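Putative NADPH-dependent oxidoreductase (Desulfitobacterium hafniense DCB-2, PDB 3DB2) probably catalyses an NADPH-dependent oxidoreductase reaction on a substrate not yet identified, as a two-domain, Rossmann-fold member of the GFO/IDH/MocA family. Local coordinates at residues 91-97 / 118-124; 79-84 / 108-113. One frame throughout, in Å; residues are numbered along the deposited sequence.

Contact 1 of 2, residues 91-97 / 118-124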
loop_
_atom_site.group_PDB
_atom_site.type_symbol
_atom_site.label_atom_id
_atom_site.label_comp_id
_atom_site.label_asym_id
_atom_site.label_seq_id
_atom_site.Cartn_x
_atom_site.Cartn_y
_atom_site.Cartn_z
ATOM N N LYS C 91 -30.088 30.104 1.655
ATOM C CA LYS C 91 -28.865 30.110 0.843
ATOM C C LYS C 91 -28.395 28.693 0.496
ATOM O O LYS C 91 -28.387 27.839 1.355
ATOM C CB LYS C 91 -27.748 30.859 1.557
ATOM C CG LYS C 91 -28.131 32.217 2.156
ATOM C CD LYS C 91 -28.865 33.113 1.162
ATOM C CE LYS C 91 -28.900 34.551 1.703
ATOM N NZ LYS C 91 -29.576 35.430 0.703
ATOM N N HIS C 92 -28.029 28.528 -0.764
ATOM C CA HIS C 92 -27.365 27.323 -1.270
ATOM C C HIS C 92 -25.979 27.227 -0.651
ATOM O O HIS C 92 -25.337 28.218 -0.291
ATOM C CB HIS C 92 -27.370 27.358 -2.791
ATOM C CG HIS C 92 -28.763 27.537 -3.334
ATOM N ND1 HIS C 92 -29.138 28.545 -4.198
ATOM C CD2 HIS C 92 -29.912 26.885 -3.109
ATOM C CE1 HIS C 92 -30.426 28.455 -4.490
ATOM N NE2 HIS C 92 -30.948 27.421 -3.835
ATOM N N ILE C 93 -25.455 25.994 -0.482
ATOM C CA ILE C 93 -24.331 25.760 0.384
ATOM C C ILE C 93 -23.155 25.135 -0.362
ATOM O O ILE C 93 -23.308 24.073 -0.964
ATOM C CB ILE C 93 -24.705 24.802 1.531
ATOM C CG1 ILE C 93 -25.882 25.226 2.421
ATOM C CG2 ILE C 93 -23.471 24.513 2.367
ATOM C CD1 ILE C 93 -25.606 26.466 3.249
ATOM N N TYR C 94 -22.010 25.784 -0.294
ATOM C CA TYR C 94 -20.703 25.168 -0.522
ATOM C C TYR C 94 -20.044 25.107 0.869
ATOM O O TYR C 94 -19.912 26.104 1.580
ATOM C CB TYR C 94 -19.886 25.866 -1.620
ATOM C CG TYR C 94 -18.521 25.218 -1.759
ATOM C CD1 TYR C 94 -17.431 25.623 -0.993
ATOM C CD2 TYR C 94 -18.324 24.184 -2.656
ATOM C CE1 TYR C 94 -16.192 25.058 -1.082
ATOM C CE2 TYR C 94 -17.073 23.588 -2.772
ATOM C CZ TYR C 94 -16.030 24.035 -1.995
ATOM O OH TYR C 94 -14.777 23.474 -2.071
ATOM N N VAL C 95 -19.580 23.917 1.242
ATOM C CA VAL C 95 -18.778 23.748 2.440
ATOM C C VAL C 95 -17.518 22.932 2.091
ATOM O O VAL C 95 -17.518 22.009 1.273
ATOM C CB VAL C 95 -19.548 23.154 3.623
ATOM C CG1 VAL C 95 -19.953 21.716 3.423
ATOM C CG2 VAL C 95 -18.734 23.268 4.918
ATOM N N GLU C 96 -16.401 23.329 2.704
ATOM C CA GLU C 96 -15.151 22.634 2.469
ATOM C C GLU C 96 -15.243 21.252 3.112
ATOM O O GLU C 96 -16.021 20.975 4.021
ATOM C CB GLU C 96 -13.933 23.292 3.096
ATOM C CG GLU C 96 -13.060 23.983 2.068
ATOM C CD GLU C 96 -12.605 23.024 0.983
ATOM O OE1 GLU C 96 -12.611 21.784 1.140
ATOM O OE2 GLU C 96 -12.238 23.570 -0.079
ATOM N N LYS C 97 -14.386 20.361 2.623
ATOM C CA LYS C 97 -14.331 19.022 3.122
ATOM C C LYS C 97 -13.791 18.858 4.574
ATOM O O LYS C 97 -12.959 19.799 4.831
ATOM C CB LYS C 97 -13.515 18.025 2.304
ATOM C CG LYS C 97 -12.292 18.566 1.631
ATOM C CD LYS C 97 -11.243 19.176 2.534
ATOM C CE LYS C 97 -10.532 18.100 3.347
ATOM N NZ LYS C 97 -9.100 18.531 3.509
ATOM N N VAL C 118 -32.229 23.409 -0.247
ATOM C CA VAL C 118 -31.149 24.108 -0.959
ATOM C C VAL C 118 -30.151 23.121 -1.545
ATOM O O VAL C 118 -30.027 21.989 -1.093
ATOM C CB VAL C 118 -30.475 25.105 0.003
ATOM C CG1 VAL C 118 -31.517 26.089 0.513
ATOM C CG2 VAL C 118 -29.821 24.430 1.175
ATOM N N LYS C 119 -29.461 23.462 -2.600
ATOM C CA LYS C 119 -28.317 22.859 -3.205
ATOM C C LYS C 119 -27.179 22.837 -2.170
ATOM O O LYS C 119 -26.959 23.759 -1.382
ATOM C CB LYS C 119 -27.830 23.581 -4.450
ATOM C CG LYS C 119 -28.901 23.737 -5.520
ATOM C CD LYS C 119 -29.847 22.545 -5.564
ATOM C CE LYS C 119 -30.630 22.591 -6.880
ATOM N NZ LYS C 119 -31.228 21.262 -7.192
ATOM N N PHE C 120 -26.449 21.741 -2.202
ATOM C CA PHE C 120 -25.349 21.489 -1.277
ATOM C C PHE C 120 -24.213 20.788 -2.008
ATOM O O PHE C 120 -24.532 19.777 -2.646
ATOM C CB PHE C 120 -25.864 20.658 -0.120
ATOM C CG PHE C 120 -24.774 20.194 0.835
ATOM C CD1 PHE C 120 -24.413 21.029 1.885
ATOM C CD2 PHE C 120 -24.128 18.973 0.701
ATOM C CE1 PHE C 120 -23.403 20.651 2.737
ATOM C CE2 PHE C 120 -23.113 18.594 1.555
ATOM C CZ PHE C 120 -22.768 19.439 2.582
ATOM N N LEU C 121 -23.001 21.276 -1.821
ATOM C CA LEU C 121 -21.772 20.566 -2.209
ATOM C C LEU C 121 -20.813 20.607 -1.026
ATOM O O LEU C 121 -20.539 21.645 -0.414
ATOM C CB LEU C 121 -21.176 21.103 -3.503
ATOM C CG LEU C 121 -19.904 20.458 -4.052
ATOM C CD1 LEU C 121 -20.157 19.024 -4.485
ATOM C CD2 LEU C 121 -19.329 21.248 -5.229
ATOM N N CYS C 122 -20.265 19.439 -0.675
ATOM C CA CYS C 122 -19.137 19.371 0.258
ATOM C C CYS C 122 -17.893 19.147 -0.591
ATOM O O CYS C 122 -17.743 18.101 -1.213
ATOM C CB CYS C 122 -19.334 18.277 1.299
ATOM S SG CYS C 122 -17.937 18.186 2.436
ATOM N N GLY C 123 -17.000 20.100 -0.723
ATOM C CA GLY C 123 -15.928 20.153 -1.648
ATOM C C GLY C 123 -14.761 19.238 -1.365
ATOM O O GLY C 123 -13.818 19.623 -0.702
ATOM N N HIS C 124 -14.797 18.036 -1.939
ATOM C CA HIS C 124 -13.672 17.127 -2.132
ATOM C C HIS C 124 -13.192 17.264 -3.578
ATOM O O HIS C 124 -13.754 16.644 -4.475
ATOM C CB HIS C 124 -14.082 15.687 -1.865
ATOM C CG HIS C 124 -14.834 15.452 -0.606
ATOM N ND1 HIS C 124 -16.091 15.926 -0.342
ATOM C CD2 HIS C 124 -14.464 14.753 0.483
ATOM C CE1 HIS C 124 -16.472 15.538 0.849
ATOM N NE2 HIS C 124 -15.502 14.818 1.374
#
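Strands 92-96 and 120-123 are parallel neighbours in the Rossmann-fold sheet, the two strands of a beta-alpha-beta unit whose connecting helix is 103-116. Their short axes approach to 4.7 Å and cross at -15°, with Ile93 paired to Phe120 and Val95 to Cys122. Ile93 and Val95 bond across through both N and O: Ile93 N gives to Lys119 O (2.8 Å), Leu121 N to Ile93 O (2.9 Å), Val95 N to Leu121 O (3.0 Å) and Gly123 N to Val95 O (2.8 Å). The alternate residues His92, Tyr94 and Glu96 bond the other way, to Glu68, Val70 and Ile72 on and just before strand 69-72, while Phe120 O is taken by Thr320 OG1. Lys91 NZ bonds Val67 O and Arg64 O, and Lys119 NZ bonds Gly318 O. Lys91 O, covered by Val118 CG1 at 3.7 Å, has no polar partner.

Ile93, Val95, Phe120 and Cys122 share the face covered by helices 79-88 and 103-116, with helix 324-343 beside Phe120 and Cys122. Tyr94 and Leu121 line the other face beside helix 302-316, and Tyr94 OH bonds Glu306. Gly123 lies there too, its CA 3.5 Å from Tyr94 OH, where a CB would clash. At the C-terminal ends the ladder frays: Lys97 N reaches Gly123 O only weakly (3.5 Å) and is better served by Glu96 OE1 at 2.7 Å, while Glu96 OE2 accepts from Trp16 NE1. His124 ND1 gives to Cys122 O at 2.9 Å, and Lys97 CB sits over the face of the His124 ring in a CH-pi contact, 3.9 Å from its centroid.

Contact 2 of 2, residues 79-84 / 108-113; sequences HAEVIE and RIDQVI
Build two regular alpha-helical segments, 79-84 and 108-113, side by side with N-to-C directions 9° apart and axes 9.4 Å from each other at closest. Set the register by Ala80 CA opposite Ile109 CA at 5.7 Å and Glu84 CA opposite Val112 CA at 6.1 Å. Ala80, with only a methyl, is the shallow place on its helix: Ile109, chi1 m and chi2 t, lays CG1 3.8 Å from Ala80 CA, and its CD1 runs on to meet Ile83 CD1 at 3.6 Å. Ile83, also m and t, is the answering bump; its CG2 enters the hollow between Val112 CG1 (chi1 p) and Ile113 CD1 (chi1 and chi2 m), 4.1 Å from each. Such near-parallel neighbours are what a Rossmann fold places on one face of its parallel sheet, and here the ends of Ile83, Ile109 and Ile113 reach down to strands 92-96 and 120-123. His79, chi1 m, turns its ring away from the second helix, its ND1 bonding Ile99 O. On the outer side Arg108, chi1 m, chi2 t and chi3 p, folds its guanidinium across the groove, one face over Ala80 CB (4.0 Å to CZ). Glu84, m and t, meets it near the guanidinium plane in a two-pronged salt bridge: NH2 of Arg108 to OE1 of Glu84 at 2.9 Å, NE of Arg108 to OE2 of Glu84 at 3.0 Å, both nearly linear. Below the carboxylate, Glu84 CG rests on Val112 CG1 at 4.0 Å. One water donates to both Glu84 OE2 and Arg108 O, at 2.7 Å each.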
loop_
_atom_site.group_PDB
_atom_site.type_symbol
_atom_site.label_atom_id
_atom_site.label_comp_id
_atom_site.label_asym_id
_atom_site.label_seq_id
_atom_site.Cartn_x
_atom_site.Cartn_y
_atom_site.Cartn_z
ATOM N N HIS C 79 -19.039 23.730 10.994
ATOM C CA HIS C 79 -19.751 23.566 9.725
ATOM C C HIS C 79 -21.254 23.449 9.928
ATOM O O HIS C 79 -22.049 24.079 9.211
ATOM C CB HIS C 79 -19.208 22.336 8.978
ATOM C CG HIS C 79 -17.853 22.481 8.355
ATOM N ND1 HIS C 79 -17.259 21.444 7.665
ATOM C CD2 HIS C 79 -16.947 23.487 8.286
ATOM C CE1 HIS C 79 -16.072 21.799 7.207
ATOM N NE2 HIS C 79 -15.852 23.046 7.569
ATOM N N ALA C 80 -21.675 22.627 10.875
ATOM C CA ALA C 80 -23.058 22.284 11.119
ATOM C C ALA C 80 -23.905 23.507 11.472
ATOM O O ALA C 80 -24.909 23.801 10.832
ATOM C CB ALA C 80 -23.206 21.289 12.265
ATOM N N GLU C 81 -23.510 24.257 12.501
ATOM C CA GLU C 81 -24.348 25.411 12.855
ATOM C C GLU C 81 -24.287 26.475 11.774
ATOM O O GLU C 81 -25.235 27.233 11.531
ATOM C CB GLU C 81 -23.906 25.973 14.215
ATOM C CG GLU C 81 -22.488 26.474 14.221
ATOM C CD GLU C 81 -22.013 26.912 15.592
ATOM O OE1 GLU C 81 -21.394 26.067 16.269
ATOM O OE2 GLU C 81 -22.256 28.082 15.955
ATOM N N VAL C 82 -23.154 26.608 11.069
ATOM C CA VAL C 82 -23.123 27.661 10.049
ATOM C C VAL C 82 -24.000 27.283 8.869
ATOM O O VAL C 82 -24.786 28.089 8.354
ATOM C CB VAL C 82 -21.691 27.942 9.608
ATOM C CG1 VAL C 82 -21.697 28.927 8.460
ATOM C CG2 VAL C 82 -20.869 28.477 10.769
ATOM N N ILE C 83 -23.894 26.034 8.430
ATOM C CA ILE C 83 -24.790 25.525 7.380
ATOM C C ILE C 83 -26.241 25.648 7.802
ATOM O O ILE C 83 -27.116 26.063 7.028
ATOM C CB ILE C 83 -24.446 24.063 7.002
ATOM C CG1 ILE C 83 -23.056 23.902 6.392
ATOM C CG2 ILE C 83 -25.494 23.483 6.079
ATOM C CD1 ILE C 83 -22.494 22.468 6.449
ATOM N N GLU C 84 -26.568 25.320 9.038
ATOM C CA GLU C 84 -27.982 25.396 9.443
ATOM C C GLU C 84 -28.481 26.843 9.342
ATOM O O GLU C 84 -29.549 27.062 8.783
ATOM C CB GLU C 84 -28.154 24.842 10.843
ATOM C CG GLU C 84 -28.129 23.342 11.017
ATOM C CD GLU C 84 -28.009 22.876 12.452
ATOM O OE1 GLU C 84 -27.508 23.632 13.308
ATOM O OE2 GLU C 84 -28.428 21.735 12.757
ATOM N N ARG C 108 -26.874 16.412 11.230
ATOM C CA ARG C 108 -27.605 17.675 11.278
ATOM C C ARG C 108 -27.581 18.322 9.904
ATOM O O ARG C 108 -28.559 18.930 9.516
ATOM C CB ARG C 108 -26.992 18.596 12.333
ATOM C CG ARG C 108 -27.567 18.323 13.726
ATOM C CD ARG C 108 -26.693 18.923 14.815
ATOM N NE ARG C 108 -26.583 20.377 14.684
ATOM C CZ ARG C 108 -25.752 21.138 15.376
ATOM N NH1 ARG C 108 -24.951 20.566 16.269
ATOM N NH2 ARG C 108 -25.718 22.451 15.186
ATOM N N ILE C 109 -26.474 18.183 9.181
ATOM C CA ILE C 109 -26.307 18.871 7.915
ATOM C C ILE C 109 -27.150 18.191 6.852
ATOM O O ILE C 109 -27.830 18.792 6.025
ATOM C CB ILE C 109 -24.818 18.916 7.542
ATOM C CG1 ILE C 109 -23.981 19.759 8.502
ATOM C CG2 ILE C 109 -24.658 19.359 6.107
ATOM C CD1 ILE C 109 -22.497 19.467 8.401
ATOM N N ASP C 110 -27.161 16.862 6.836
ATOM C CA ASP C 110 -28.047 16.159 5.898
ATOM C C ASP C 110 -29.498 16.571 6.145
ATOM O O ASP C 110 -30.262 16.844 5.225
ATOM C CB ASP C 110 -27.810 14.665 6.057
ATOM C CG ASP C 110 -28.450 13.777 5.009
ATOM O OD1 ASP C 110 -28.663 14.214 3.861
ATOM O OD2 ASP C 110 -28.753 12.607 5.353
ATOM N N GLN C 111 -29.878 16.667 7.411
ATOM C CA GLN C 111 -31.281 16.940 7.743
ATOM C C GLN C 111 -31.737 18.329 7.330
ATOM O O GLN C 111 -32.799 18.545 6.734
ATOM C CB GLN C 111 -31.413 16.750 9.252
ATOM C CG GLN C 111 -32.722 17.334 9.771
ATOM C CD GLN C 111 -33.892 16.382 9.625
ATOM O OE1 GLN C 111 -33.800 15.358 8.944
ATOM N NE2 GLN C 111 -34.993 16.755 10.283
ATOM N N VAL C 112 -30.895 19.322 7.647
ATOM C CA VAL C 112 -31.289 20.710 7.282
ATOM C C VAL C 112 -31.285 20.931 5.793
ATOM O O VAL C 112 -32.059 21.750 5.285
ATOM C CB VAL C 112 -30.402 21.706 8.044
ATOM C CG1 VAL C 112 -29.027 21.865 7.397
ATOM C CG2 VAL C 112 -31.078 23.079 8.159
ATOM N N ILE C 113 -30.437 20.233 5.026
ATOM C CA ILE C 113 -30.486 20.308 3.570
ATOM C C ILE C 113 -31.751 19.608 3.059
ATOM O O ILE C 113 -32.441 20.125 2.180
ATOM C CB ILE C 113 -29.249 19.690 2.909
ATOM C CG1 ILE C 113 -27.931 20.366 3.316
ATOM C CG2 ILE C 113 -29.329 19.633 1.384
ATOM C CD1 ILE C 113 -27.826 21.858 3.166
HETATM O O HOH W 1 -30.093 20.141 11.354
#

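Overall arrangement
Both contacts belong to one Rossmann domain and cross along the chain: helix 79-88 leads into strand 92-96, and helix 103-116 into strand 120-123. Contact 1 is the buried sheet layer, held chiefly by backbone hydrogen bonds; contact 2, about 10 Å away between centres and farther from the middle of the chain, is the partly buried helix layer, held chiefly by side chains, apolar inside and charged outside. They meet where Phe120 CD1 touches Ile113 CD1 at 3.7 Å and Val95 CG2 touches His79 ND1 at 3.6 Å. The opposite face of the sheet at contact 1 packs instead on helix 302-316, from much later in the chain.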